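Local structure of glycerol kinase, putative (Plasmodium falciparum, 2W41) at residues F145-L150 with F212-M217; I258-F263 with R416-M421; T437-S442 with A478-K483. The protein probably catalyses the ATP-dependent phosphorylation of glycerol to sn-glycerol 3-phosphate, and binds ADP. All coordinates share one frame; numbering follows the deposited sequence.

Contact 1 (F145-L150 with F212-M217); sequences FKILWL and FNITNM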
loop_
_atom_site.group_PDB
_atom_site.type_symbol
_atom_site.label_atom_id
_atom_site.label_comp_id
_atom_site.label_asym_id
_atom_site.label_seq_id
_atom_site.Cartn_x
_atom_site.Cartn_y
_atom_site.Cartn_z
ATOM N N PHE B 145 21.367 -27.004 -18.168
ATOM C CA PHE B 145 20.026 -27.167 -18.700
ATOM C C PHE B 145 19.844 -26.478 -20.050
ATOM O O PHE B 145 18.926 -26.817 -20.782
ATOM C CB PHE B 145 18.997 -26.668 -17.719
ATOM C CG PHE B 145 18.584 -27.686 -16.707
ATOM C CD1 PHE B 145 17.762 -28.755 -17.063
ATOM C CD2 PHE B 145 18.998 -27.559 -15.376
ATOM C CE1 PHE B 145 17.373 -29.689 -16.123
ATOM C CE2 PHE B 145 18.597 -28.469 -14.408
ATOM C CZ PHE B 145 17.788 -29.558 -14.779
ATOM N N LYS B 146 20.736 -25.545 -20.385
ATOM C CA LYS B 146 20.720 -24.881 -21.690
ATOM C C LYS B 146 21.490 -25.706 -22.702
ATOM O O LYS B 146 21.090 -25.815 -23.847
ATOM C CB LYS B 146 21.326 -23.470 -21.650
ATOM C CG LYS B 146 21.257 -22.714 -20.328
ATOM C CD LYS B 146 20.085 -21.770 -20.270
ATOM C CE LYS B 146 20.265 -20.724 -19.155
ATOM N NZ LYS B 146 21.566 -20.106 -19.350
ATOM N N ILE B 147 22.616 -26.260 -22.293
ATOM C CA ILE B 147 23.372 -27.166 -23.129
ATOM C C ILE B 147 22.459 -28.348 -23.505
ATOM O O ILE B 147 22.458 -28.783 -24.648
ATOM C CB ILE B 147 24.622 -27.694 -22.380
ATOM C CG1 ILE B 147 25.603 -26.556 -22.047
ATOM C CG2 ILE B 147 25.295 -28.809 -23.199
ATOM C CD1 ILE B 147 26.738 -26.942 -21.045
ATOM N N LEU B 148 21.693 -28.850 -22.525
ATOM C CA LEU B 148 20.723 -29.948 -22.710
ATOM C C LEU B 148 19.624 -29.590 -23.700
ATOM O O LEU B 148 19.372 -30.334 -24.673
ATOM C CB LEU B 148 20.088 -30.380 -21.368
ATOM C CG LEU B 148 18.985 -31.458 -21.428
ATOM C CD1 LEU B 148 19.559 -32.834 -21.791
ATOM C CD2 LEU B 148 18.218 -31.545 -20.160
ATOM N N TRP B 149 18.947 -28.469 -23.447
ATOM C CA TRP B 149 17.993 -27.967 -24.425
ATOM C C TRP B 149 18.584 -27.961 -25.844
ATOM O O TRP B 149 17.909 -28.380 -26.790
ATOM C CB TRP B 149 17.507 -26.588 -24.048
ATOM C CG TRP B 149 16.312 -26.086 -24.803
ATOM C CD1 TRP B 149 15.003 -26.092 -24.364
ATOM C CD2 TRP B 149 16.296 -25.451 -26.102
ATOM N NE1 TRP B 149 14.179 -25.495 -25.309
ATOM C CE2 TRP B 149 14.941 -25.089 -26.380
ATOM C CE3 TRP B 149 17.284 -25.140 -27.049
ATOM C CZ2 TRP B 149 14.559 -24.434 -27.574
ATOM C CZ3 TRP B 149 16.902 -24.491 -28.233
ATOM C CH2 TRP B 149 15.550 -24.167 -28.493
ATOM N N LEU B 150 19.829 -27.502 -26.002
ATOM C CA LEU B 150 20.461 -27.483 -27.339
ATOM C C LEU B 150 20.611 -28.859 -27.936
ATOM O O LEU B 150 20.388 -29.019 -29.103
ATOM C CB LEU B 150 21.819 -26.775 -27.366
ATOM C CG LEU B 150 21.901 -25.281 -27.691
ATOM C CD1 LEU B 150 20.653 -24.727 -28.416
ATOM C CD2 LEU B 150 22.135 -24.499 -26.417
ATOM N N PHE B 212 23.068 -34.929 -18.126
ATOM C CA PHE B 212 22.855 -33.800 -19.022
ATOM C C PHE B 212 23.151 -34.102 -20.482
ATOM O O PHE B 212 23.057 -33.206 -21.314
ATOM C CB PHE B 212 23.640 -32.551 -18.512
ATOM C CG PHE B 212 22.960 -31.863 -17.360
ATOM C CD1 PHE B 212 21.690 -31.283 -17.530
ATOM C CD2 PHE B 212 23.549 -31.850 -16.095
ATOM C CE1 PHE B 212 21.032 -30.685 -16.462
ATOM C CE2 PHE B 212 22.910 -31.271 -15.023
ATOM C CZ PHE B 212 21.640 -30.677 -15.197
ATOM N N ASN B 213 23.477 -35.363 -20.778
ATOM C CA ASN B 213 23.733 -35.855 -22.143
ATOM C C ASN B 213 25.025 -35.384 -22.753
ATOM O O ASN B 213 25.210 -35.476 -23.964
ATOM C CB ASN B 213 22.589 -35.550 -23.120
ATOM C CG ASN B 213 21.550 -36.653 -23.164
ATOM O OD1 ASN B 213 20.678 -36.742 -22.263
ATOM N ND2 ASN B 213 21.621 -37.506 -24.217
ATOM N N ILE B 214 25.927 -34.879 -21.928
ATOM C CA ILE B 214 27.265 -34.628 -22.426
ATOM C C ILE B 214 27.954 -35.984 -22.487
ATOM O O ILE B 214 28.550 -36.490 -21.496
ATOM C CB ILE B 214 28.013 -33.557 -21.631
ATOM C CG1 ILE B 214 27.386 -32.176 -21.890
ATOM C CG2 ILE B 214 29.465 -33.492 -22.089
ATOM C CD1 ILE B 214 26.235 -31.733 -20.948
ATOM N N THR B 215 27.804 -36.579 -23.670
ATOM C CA THR B 215 28.241 -37.954 -23.954
ATOM C C THR B 215 29.764 -38.028 -24.140
ATOM O O THR B 215 30.387 -39.042 -23.786
ATOM C CB THR B 215 27.462 -38.583 -25.196
ATOM O OG1 THR B 215 27.582 -37.736 -26.354
ATOM C CG2 THR B 215 25.965 -38.805 -24.876
ATOM N N ASN B 216 30.343 -36.946 -24.683
ATOM C CA ASN B 216 31.809 -36.805 -24.894
ATOM C C ASN B 216 32.432 -35.668 -24.044
ATOM O O ASN B 216 32.369 -34.491 -24.398
ATOM C CB ASN B 216 32.110 -36.637 -26.405
ATOM C CG ASN B 216 33.617 -36.469 -26.740
ATOM O OD1 ASN B 216 34.508 -36.487 -25.877
ATOM N ND2 ASN B 216 33.887 -36.307 -28.028
ATOM N N MET B 217 33.041 -36.024 -22.922
ATOM C CA MET B 217 33.653 -35.002 -22.036
ATOM C C MET B 217 34.863 -34.189 -22.545
ATOM O O MET B 217 35.375 -33.302 -21.822
ATOM C CB MET B 217 33.955 -35.581 -20.663
ATOM C CG MET B 217 32.745 -35.613 -19.784
ATOM S SD MET B 217 33.127 -36.440 -18.244
ATOM C CE MET B 217 34.137 -35.190 -17.405
#

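Contact 2 (I258-F263 with R416-M421); sequences IGQAIF and RCDGGM. With ADP (adenosine-5'-diphosphate), chain N.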
loop_
_atom_site.group_PDB
_atom_site.type_symbol
_atom_site.label_atom_id
_atom_site.label_comp_id
_atom_site.label_asym_id
_atom_site.label_seq_id
_atom_site.Cartn_x
_atom_site.Cartn_y
_atom_site.Cartn_z
ATOM N N ILE B 258 37.303 -9.531 -5.910
ATOM C CA ILE B 258 38.752 -9.213 -5.977
ATOM C C ILE B 258 38.974 -7.682 -5.929
ATOM O O ILE B 258 39.793 -7.216 -5.151
ATOM C CB ILE B 258 39.499 -9.834 -7.242
ATOM C CG1 ILE B 258 39.360 -11.341 -7.346
ATOM C CG2 ILE B 258 40.984 -9.460 -7.248
ATOM C CD1 ILE B 258 39.724 -12.079 -6.088
ATOM N N GLY B 259 38.276 -6.933 -6.785
ATOM C CA GLY B 259 38.226 -5.483 -6.734
ATOM C C GLY B 259 37.791 -4.898 -5.406
ATOM O O GLY B 259 38.215 -3.795 -5.072
ATOM N N GLN B 260 36.973 -5.619 -4.638
ATOM C CA GLN B 260 36.507 -5.168 -3.296
ATOM C C GLN B 260 37.352 -5.713 -2.122
ATOM O O GLN B 260 37.030 -5.487 -0.929
ATOM C CB GLN B 260 35.050 -5.535 -3.080
ATOM C CG GLN B 260 34.077 -4.810 -4.012
ATOM C CD GLN B 260 33.383 -3.664 -3.331
ATOM O OE1 GLN B 260 33.938 -3.028 -2.438
ATOM N NE2 GLN B 260 32.142 -3.401 -3.730
ATOM N N ALA B 261 38.436 -6.411 -2.484
ATOM C CA ALA B 261 39.406 -6.974 -1.550
ATOM C C ALA B 261 38.795 -7.839 -0.457
ATOM O O ALA B 261 39.187 -7.752 0.688
ATOM C CB ALA B 261 40.284 -5.873 -0.970
ATOM N N ILE B 262 37.859 -8.701 -0.859
ATOM C CA ILE B 262 37.050 -9.624 -0.013
ATOM C C ILE B 262 37.829 -10.968 0.170
ATOM O O ILE B 262 37.339 -12.049 -0.189
ATOM C CB ILE B 262 35.582 -9.731 -0.715
ATOM C CG1 ILE B 262 34.758 -8.484 -0.461
ATOM C CG2 ILE B 262 34.729 -10.946 -0.386
ATOM C CD1 ILE B 262 34.817 -7.998 0.958
ATOM N N PHE B 263 39.050 -10.897 0.726
ATOM C CA PHE B 263 40.054 -12.006 0.635
ATOM C C PHE B 263 40.016 -13.086 1.735
ATOM O O PHE B 263 40.514 -14.202 1.523
ATOM C CB PHE B 263 41.484 -11.461 0.500
ATOM C CG PHE B 263 41.762 -10.757 -0.808
ATOM C CD1 PHE B 263 41.550 -11.393 -2.026
ATOM C CD2 PHE B 263 42.257 -9.447 -0.815
ATOM C CE1 PHE B 263 41.830 -10.743 -3.235
ATOM C CE2 PHE B 263 42.543 -8.776 -2.021
ATOM C CZ PHE B 263 42.341 -9.422 -3.226
ATOM N N ARG B 416 31.216 -4.936 2.167
ATOM C CA ARG B 416 31.606 -3.981 1.148
ATOM C C ARG B 416 30.496 -3.865 0.137
ATOM O O ARG B 416 30.093 -4.867 -0.402
ATOM C CB ARG B 416 32.923 -4.404 0.438
ATOM C CG ARG B 416 34.134 -4.710 1.372
ATOM C CD ARG B 416 35.078 -3.526 1.623
ATOM N NE ARG B 416 35.575 -2.906 0.390
ATOM C CZ ARG B 416 36.175 -1.717 0.328
ATOM N NH1 ARG B 416 36.350 -1.020 1.432
ATOM N NH2 ARG B 416 36.599 -1.225 -0.829
ATOM N N CYS B 417 30.040 -2.638 -0.140
ATOM C CA CYS B 417 28.806 -2.412 -0.895
ATOM C C CYS B 417 29.027 -1.546 -2.094
ATOM O O CYS B 417 29.858 -0.625 -2.088
ATOM C CB CYS B 417 27.711 -1.787 -0.016
ATOM S SG CYS B 417 27.266 -2.814 1.391
ATOM N N ASP B 418 28.278 -1.841 -3.141
ATOM C CA ASP B 418 28.290 -1.017 -4.320
ATOM C C ASP B 418 26.863 -0.945 -4.909
ATOM O O ASP B 418 25.915 -1.482 -4.320
ATOM C CB ASP B 418 29.396 -1.453 -5.305
ATOM C CG ASP B 418 29.389 -2.974 -5.612
ATOM O OD1 ASP B 418 29.961 -3.817 -4.851
ATOM O OD2 ASP B 418 28.831 -3.336 -6.648
ATOM N N GLY B 419 26.700 -0.220 -6.015
ATOM C CA GLY B 419 25.414 -0.002 -6.656
ATOM C C GLY B 419 24.819 1.328 -6.240
ATOM O O GLY B 419 25.209 1.916 -5.234
ATOM N N GLY B 420 23.833 1.776 -6.993
ATOM C CA GLY B 420 23.233 3.071 -6.806
ATOM C C GLY B 420 22.428 3.308 -5.547
ATOM O O GLY B 420 22.282 4.457 -5.117
ATOM N N MET B 421 21.903 2.263 -4.934
ATOM C CA MET B 421 21.246 2.438 -3.628
ATOM C C MET B 421 22.248 2.845 -2.526
ATOM O O MET B 421 21.832 3.319 -1.464
ATOM C CB MET B 421 20.463 1.184 -3.205
ATOM C CG MET B 421 19.347 0.764 -4.148
ATOM S SD MET B 421 18.304 -0.527 -3.454
ATOM C CE MET B 421 17.253 0.515 -2.462
HETATM P PB ADP N . 21.860 -1.678 -12.177
HETATM O O1B ADP N . 22.984 -1.306 -13.122
HETATM O O2B ADP N . 22.156 -2.843 -11.219
HETATM O O3B ADP N . 20.563 -1.817 -12.944
HETATM P PA ADP N . 22.572 0.646 -10.447
HETATM O O1A ADP N . 23.576 -0.070 -9.577
HETATM O O2A ADP N . 23.015 1.701 -11.452
HETATM O O3A ADP N . 21.571 -0.394 -11.208
HETATM O "O5'" ADP N . 21.517 1.358 -9.458
HETATM C "C5'" ADP N . 20.187 1.585 -9.890
HETATM C "C4'" ADP N . 19.240 1.096 -8.793
HETATM O "O4'" ADP N . 19.385 1.912 -7.630
HETATM C "C3'" ADP N . 17.792 1.268 -9.194
HETATM O "O3'" ADP N . 17.058 0.293 -8.459
HETATM C "C2'" ADP N . 17.439 2.632 -8.650
HETATM O "O2'" ADP N . 16.026 2.836 -8.548
HETATM C "C1'" ADP N . 18.159 2.594 -7.312
HETATM N N9 ADP N . 18.464 3.914 -6.679
HETATM C C8 ADP N . 19.126 4.928 -7.268
HETATM N N7 ADP N . 19.270 5.989 -6.433
HETATM C C5 ADP N . 18.701 5.661 -5.260
HETATM C C6 ADP N . 18.505 6.326 -3.950
HETATM N N6 ADP N . 18.966 7.570 -3.773
HETATM N N1 ADP N . 17.845 5.667 -2.960
HETATM C C2 ADP N . 17.353 4.415 -3.143
HETATM N N3 ADP N . 17.503 3.738 -4.310
HETATM C C4 ADP N . 18.168 4.291 -5.404
HETATM O O HOH W 1 37.515 -1.630 -3.200
#

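Contact 3 (T437-S442 with A478-K483); sequences TKIEVS and AVFHSK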
loop_
_atom_site.group_PDB
_atom_site.type_symbol
_atom_site.label_atom_id
_atom_site.label_comp_id
_atom_site.label_asym_id
_atom_site.label_seq_id
_atom_site.Cartn_x
_atom_site.Cartn_y
_atom_site.Cartn_z
ATOM N N THR B 437 26.393 -4.939 11.129
ATOM C CA THR B 437 27.625 -5.109 10.409
ATOM C C THR B 437 28.191 -3.749 10.035
ATOM O O THR B 437 27.462 -2.746 9.899
ATOM C CB THR B 437 27.436 -6.001 9.170
ATOM O OG1 THR B 437 28.712 -6.396 8.655
ATOM C CG2 THR B 437 26.640 -5.278 8.085
ATOM N N LYS B 438 29.508 -3.724 9.925
ATOM C CA LYS B 438 30.219 -2.606 9.406
ATOM C C LYS B 438 29.967 -2.704 7.914
ATOM O O LYS B 438 30.061 -3.791 7.311
ATOM C CB LYS B 438 31.711 -2.794 9.734
ATOM C CG LYS B 438 32.664 -1.636 9.464
ATOM C CD LYS B 438 34.000 -2.264 9.049
ATOM C CE LYS B 438 35.281 -1.745 9.722
ATOM N NZ LYS B 438 36.369 -2.708 9.278
ATOM N N ILE B 439 29.599 -1.564 7.351
ATOM C CA ILE B 439 29.394 -1.368 5.949
ATOM C C ILE B 439 30.414 -0.339 5.437
ATOM O O ILE B 439 30.535 0.767 5.963
ATOM C CB ILE B 439 27.910 -0.899 5.655
ATOM C CG1 ILE B 439 26.940 -2.096 5.744
ATOM C CG2 ILE B 439 27.804 -0.156 4.273
ATOM C CD1 ILE B 439 25.515 -1.758 5.386
ATOM N N GLU B 440 31.121 -0.719 4.385
ATOM C CA GLU B 440 32.047 0.159 3.659
ATOM C C GLU B 440 31.548 0.214 2.230
ATOM O O GLU B 440 31.186 -0.811 1.664
ATOM C CB GLU B 440 33.491 -0.390 3.720
ATOM C CG GLU B 440 34.084 -0.333 5.108
ATOM C CD GLU B 440 35.395 -1.103 5.274
ATOM O OE1 GLU B 440 35.856 -1.731 4.311
ATOM O OE2 GLU B 440 35.990 -1.083 6.383
ATOM N N VAL B 441 31.480 1.422 1.686
ATOM C CA VAL B 441 31.238 1.687 0.283
ATOM C C VAL B 441 32.630 1.995 -0.326
ATOM O O VAL B 441 33.296 2.960 0.093
ATOM C CB VAL B 441 30.290 2.926 0.139
ATOM C CG1 VAL B 441 29.996 3.217 -1.208
ATOM C CG2 VAL B 441 28.985 2.625 0.575
ATOM N N SER B 442 33.066 1.168 -1.288
ATOM C CA SER B 442 34.349 1.330 -1.999
ATOM C C SER B 442 34.567 2.698 -2.658
ATOM O O SER B 442 33.616 3.342 -3.101
ATOM C CB SER B 442 34.509 0.219 -3.064
ATOM O OG SER B 442 35.811 0.245 -3.684
ATOM N N ALA B 478 32.833 5.899 2.144
ATOM C CA ALA B 478 31.813 6.044 3.186
ATOM C C ALA B 478 31.881 4.797 4.044
ATOM O O ALA B 478 32.171 3.732 3.557
ATOM C CB ALA B 478 30.434 6.229 2.604
ATOM N N VAL B 479 31.707 4.952 5.341
ATOM C CA VAL B 479 31.832 3.836 6.301
ATOM C C VAL B 479 30.707 3.991 7.322
ATOM O O VAL B 479 30.364 5.124 7.731
ATOM C CB VAL B 479 33.232 3.788 7.028
ATOM C CG1 VAL B 479 33.264 2.707 8.132
ATOM C CG2 VAL B 479 34.343 3.501 6.036
ATOM N N PHE B 480 30.119 2.847 7.697
ATOM C CA PHE B 480 28.942 2.770 8.598
ATOM C C PHE B 480 29.160 1.715 9.658
ATOM O O PHE B 480 29.667 0.630 9.362
ATOM C CB PHE B 480 27.679 2.460 7.796
ATOM C CG PHE B 480 27.327 3.519 6.808
ATOM C CD1 PHE B 480 26.530 4.573 7.179
ATOM C CD2 PHE B 480 27.824 3.478 5.523
ATOM C CE1 PHE B 480 26.223 5.585 6.277
ATOM C CE2 PHE B 480 27.550 4.464 4.620
ATOM C CZ PHE B 480 26.742 5.530 4.976
ATOM N N HIS B 481 28.789 2.051 10.895
ATOM C CA HIS B 481 28.878 1.133 12.045
ATOM C C HIS B 481 27.493 1.096 12.632
ATOM O O HIS B 481 26.757 2.073 12.529
ATOM C CB HIS B 481 29.868 1.664 13.111
ATOM C CG HIS B 481 31.232 1.940 12.567
ATOM N ND1 HIS B 481 32.249 1.004 12.596
ATOM C CD2 HIS B 481 31.727 3.023 11.909
ATOM C CE1 HIS B 481 33.314 1.513 11.994
ATOM N NE2 HIS B 481 33.021 2.733 11.564
ATOM N N SER B 482 27.139 -0.019 13.248
ATOM C CA SER B 482 25.811 -0.165 13.825
ATOM C C SER B 482 25.538 0.791 15.003
ATOM O O SER B 482 26.291 0.796 16.000
ATOM C CB SER B 482 25.600 -1.594 14.279
ATOM O OG SER B 482 24.571 -1.590 15.241
ATOM N N LYS B 483 24.454 1.574 14.877
ATOM C CA LYS B 483 24.000 2.503 15.907
ATOM C C LYS B 483 22.735 2.033 16.649
ATOM O O LYS B 483 22.119 2.802 17.365
ATOM C CB LYS B 483 23.750 3.867 15.309
ATOM C CG LYS B 483 24.948 4.638 14.882
ATOM C CD LYS B 483 24.435 5.756 14.018
ATOM C CE LYS B 483 25.551 6.619 13.475
ATOM N NZ LYS B 483 26.005 7.588 14.518
#

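Contact 1 (F145-L150 with F212-M217)
Phe212 drives the edge of its ring into the face of Phe145. The pair is T-shaped, with centroids 4.9 Å apart and planes at 85°. CE1 of Phe212 stands over the centre of the Phe145 ring, 3.6 Å above its plane, and CZ follows over the CE2 side. Phe212 has CG anti to its carbonyl carbon (chi1 -78°), which carries the ring back towards the helix. Leu148 fits beside it. Its CB lies near the plane of the Phe212 ring, at the edge, and CD1 of Leu148 rests 3.5 Å from the backbone O of Phe212. A second apolar pair lies at Ile147. CG2 of Ile147 meets CD1 of Ile214 at 3.8 Å, and the two side chains cross at about a right angle. No hydrogen bond joins the segments, so the contact is apolar packing. Asn213, with positive phi, follows helix 206-212 in a Schellman motif. Ile214 then folds back on Cys209 of that helix. Helix 115-124 packs on Phe145 and Leu148 through Leu117, and Phe121 adds another edge-to-face pair with Phe145. Ile168 of strand 166-170 touches both Ile147 and Ile214.

Contact 2 (I258-F263 with R416-M421)
Gln260 reaches across to strand 414-418 with both ends of its amide. NE2 of Gln260 lies 2.5 Å from OD1 of Asp418, too short for an ordinary N-H...O bond, so its exact geometry is doubtful. The amide and carboxylate planes are 44° apart. OE1 of Gln260 takes a weak bond from NE of Arg416 at 3.3 Å, and here the amide and guanidinium planes are almost perpendicular, at 87°. The bend of the Gln260 chain at chi2 (-101°) sets the amide between these two partners. Each partner also has a bond to a neighbouring strand. Arg416 NH1 forms a salt bridge with Glu440, and Asp418 OD2 bonds to Thr271. A water molecule donates to Gly259 O at 2.9 Å and accepts a weak bond from Arg416 NH2, in the plane of the guanidinium.

Helix 252-259 ends here in a Schellman motif, with Ala261 at positive phi, and Ile262 centres an inverse gamma turn just beyond. The strand belongs to the seven-stranded mixed sheet of the C-terminal half of this actin-like ATPase fold. The loop that follows it enters the ADP pocket.

The closest carbon contact is CD1 of Ile262, 3.4 Å from CG of Arg416; the two side chains run past each other in opposite directions.

Within 416-421 the hydrogen bonds to ADP come from the backbone N of Gly420; the side chains of Thr274 and Ser338 also bind it. Gly420 N donates to ADP O1A at 3.2 Å and more weakly to O5'. Met421 CG lies 3.5 Å from N3 of the adenine.

Contact 3 (T437-S442 with A478-K483)
Ile439 has CG1 anti to its carbonyl carbon (chi1 -77°), which leaves CG2 anti to the backbone N, and Phe480 has CG anti to its carbonyl carbon (chi1 -63°). These torsions bring CG2 of Ile439 to 3.8 Å from CD2 of Phe480. The side chains cross at a slant, and the methyl approaches the ring obliquely. Val441 and Ala478 meet on the same face of the sheet, CB to CB. Helix 425-435 covers part of this face: Asn431 touches Ile439, and Met428 and Gln429 touch Phe480.

Glu440 and Val479 lie on the other face, side by side and pointing the same way, with CG of Glu440 against CG2 of Val479. Lys438 and His481 also run alongside each other. CG of Lys438 comes 4.1 Å from CE1 of His481.

The backbones form an antiparallel pair of strands at 169°. Ile439 and Phe480 are a hydrogen-bonded pair. Ile439 N donates to Phe480 O at 3.0 Å, and Phe480 N donates to Ile439 O at 2.7 Å. Glu440 and Val479 are the next pair, non-hydrogen-bonded. Further along, Val441 N donates to Ala478 O at 3.1 Å. Strand 476-480 is thereby added as the outermost strand of the C-terminal sheet within this chain.

The polar side chains bond within 437-442 and to strand 414-418, not across to strand 476-480. Lys438 NZ makes a salt bridge to Glu440 OE2 at 3.3 Å, weak as a hydrogen bond, while OE1 of the same carboxylate pairs with Arg416 on the next strand. With a cation at each oxygen, Glu440 probably stays ionised. The edge strand is therefore held by backbone bonds and apolar contacts.

Contacts 1 and 2 are buried, and contact 3 is at the surface. Contact 1 stands apart, its centre 35 Å from that of contact 2 and 44 Å from that of contact 3. It belongs to the N-terminal FGGY domain, joins a helix to a loop and uses no hydrogen bond. Contacts 2 and 3 share one sheet, through neighbouring strands 414-418 and 439-442. They touch directly, through the Arg416 to Glu440 salt bridge and a probable hydrogen bond from Cys417 N to Glu440 O. Contact 2 relies on polar side chains, on a strand whose following loop reaches the nucleotide. Contact 3 relies on strand pairing at the sheet margin.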